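Local structure of glycerate dehydrogenase/glyoxylate reductase (Thermus thermophilus, 2CUK) at residues A293-L298 against E302-P307. The protein probably catalyses the NAD(P)H-dependent reduction of glyoxylate and hydroxypyruvate, as a member of the D-isomer specific 2-hydroxyacid dehydrogenase family. Numbering follows the deposited sequence.
Sequences AVENLL and EGREPP
With CG set anti to the carbonyl carbon (chi1 -82°), N296 turns its amide so that OD1 faces P306 and P307 while ND2 donates back to V292 O; E295, its CG anti to the backbone N and its chain bent at chi2 (62°), lifts a carboxylate toward R304. Helix 283-301 ends in a Schellman motif: R304 N bonds to A299 O and G303 N to V300 O, and the positive phi of G303 suits glycine. At the helix end, E302 N still gives L298 O a weak hydrogen bond of 2.9 Å; past G303 the chain doubles back along the last turns. E295 OE2 meets R304 NH2 at the guanidinium edge, 3.6 Å away in a long salt bridge, the two planes 65° apart; the other carboxylate oxygen of E295, OE1, forms a salt bridge with R16. Proline suits positions 306 and 307 of the returning loop, where a backbone without N-H can lie against the helix with no donor to satisfy. P306 CB and P307 CG and CD pack against the asparagine amide, mainly at OD1. Replacing this asparagine with alanine is likely to cost N308 N its side-chain acceptor and to open a gap beside both proline rings. P306 and N296 both touch T92, so helix and loop meet beside strand 90-92, outermost in the five-stranded parallel sheet. N296 OD1, which accepts from N308 N, sits 3.4 Å from both P306 CB and P307 CD.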
# COMPACT_ATOMS: atom_id res chain seq x y z
N ALA A 293 23.59 -16.29 0.52
CA ALA A 293 24.91 -15.89 0.98
C ALA A 293 25.63 -17.13 1.53
O ALA A 293 26.81 -17.34 1.26
CB ALA A 293 24.79 -14.83 2.07
N VAL A 294 24.91 -17.94 2.30
CA VAL A 294 25.48 -19.15 2.87
C VAL A 294 25.95 -20.10 1.76
O VAL A 294 27.04 -20.67 1.84
CB VAL A 294 24.45 -19.87 3.77
CG1 VAL A 294 24.88 -21.31 4.05
CG2 VAL A 294 24.31 -19.11 5.08
N GLU A 295 25.12 -20.28 0.73
CA GLU A 295 25.47 -21.15 -0.38
C GLU A 295 26.78 -20.70 -1.02
O GLU A 295 27.71 -21.49 -1.18
CB GLU A 295 24.36 -21.14 -1.43
CG GLU A 295 24.63 -22.03 -2.63
CD GLU A 295 24.76 -23.50 -2.26
OE1 GLU A 295 23.79 -24.05 -1.69
OE2 GLU A 295 25.82 -24.10 -2.52
N ASN A 296 26.84 -19.42 -1.38
CA ASN A 296 28.04 -18.86 -2.00
C ASN A 296 29.28 -19.06 -1.12
O ASN A 296 30.32 -19.49 -1.61
CB ASN A 296 27.84 -17.36 -2.27
CG ASN A 296 27.08 -17.10 -3.56
OD1 ASN A 296 27.63 -17.21 -4.66
ND2 ASN A 296 25.80 -16.76 -3.44
N LEU A 297 29.16 -18.77 0.17
CA LEU A 297 30.29 -18.92 1.08
C LEU A 297 30.75 -20.37 1.16
O LEU A 297 31.94 -20.65 1.02
CB LEU A 297 29.93 -18.40 2.48
CG LEU A 297 31.04 -18.42 3.54
CD1 LEU A 297 30.82 -17.30 4.54
CD2 LEU A 297 31.08 -19.77 4.23
N LEU A 298 29.83 -21.30 1.38
CA LEU A 298 30.19 -22.71 1.46
C LEU A 298 30.83 -23.17 0.16
O LEU A 298 31.81 -23.92 0.17
CB LEU A 298 28.96 -23.58 1.75
CG LEU A 298 28.53 -23.69 3.22
CD1 LEU A 298 27.26 -24.52 3.33
CD2 LEU A 298 29.65 -24.33 4.03
N GLU A 302 34.50 -24.93 -0.17
CA GLU A 302 34.58 -26.33 -0.59
C GLU A 302 35.32 -26.43 -1.92
O GLU A 302 35.22 -27.43 -2.62
CB GLU A 302 33.18 -26.93 -0.72
CG GLU A 302 32.48 -27.18 0.62
CD GLU A 302 31.12 -27.83 0.46
OE1 GLU A 302 31.02 -28.87 -0.22
OE2 GLU A 302 30.14 -27.30 1.04
N GLY A 303 36.07 -25.39 -2.25
CA GLY A 303 36.83 -25.38 -3.49
C GLY A 303 35.96 -25.41 -4.73
O GLY A 303 36.41 -25.82 -5.79
N ARG A 304 34.71 -24.97 -4.60
CA ARG A 304 33.81 -24.95 -5.75
C ARG A 304 33.58 -23.52 -6.23
O ARG A 304 33.87 -22.56 -5.52
CB ARG A 304 32.46 -25.58 -5.39
CG ARG A 304 32.53 -27.00 -4.87
CD ARG A 304 31.21 -27.72 -5.06
NE ARG A 304 30.07 -26.97 -4.52
CZ ARG A 304 29.83 -26.80 -3.22
NH1 ARG A 304 30.64 -27.33 -2.32
NH2 ARG A 304 28.77 -26.10 -2.83
N GLU A 305 33.05 -23.40 -7.44
CA GLU A 305 32.77 -22.09 -8.01
C GLU A 305 31.41 -21.63 -7.48
O GLU A 305 30.40 -22.32 -7.66
CB GLU A 305 32.74 -22.19 -9.54
CG GLU A 305 32.56 -20.86 -10.27
CD GLU A 305 33.62 -19.84 -9.89
OE1 GLU A 305 34.81 -20.21 -9.82
OE2 GLU A 305 33.25 -18.67 -9.66
N PRO A 306 31.37 -20.47 -6.81
CA PRO A 306 30.11 -19.95 -6.27
C PRO A 306 29.13 -19.58 -7.38
O PRO A 306 29.54 -19.20 -8.47
CB PRO A 306 30.57 -18.75 -5.46
CG PRO A 306 31.72 -18.24 -6.26
CD PRO A 306 32.47 -19.51 -6.61
N PRO A 307 27.82 -19.69 -7.10
CA PRO A 307 26.80 -19.36 -8.10
C PRO A 307 26.61 -17.87 -8.42
O PRO A 307 26.19 -17.52 -9.52
CB PRO A 307 25.54 -19.99 -7.52
CG PRO A 307 25.77 -19.90 -6.05
CD PRO A 307 27.21 -20.31 -5.92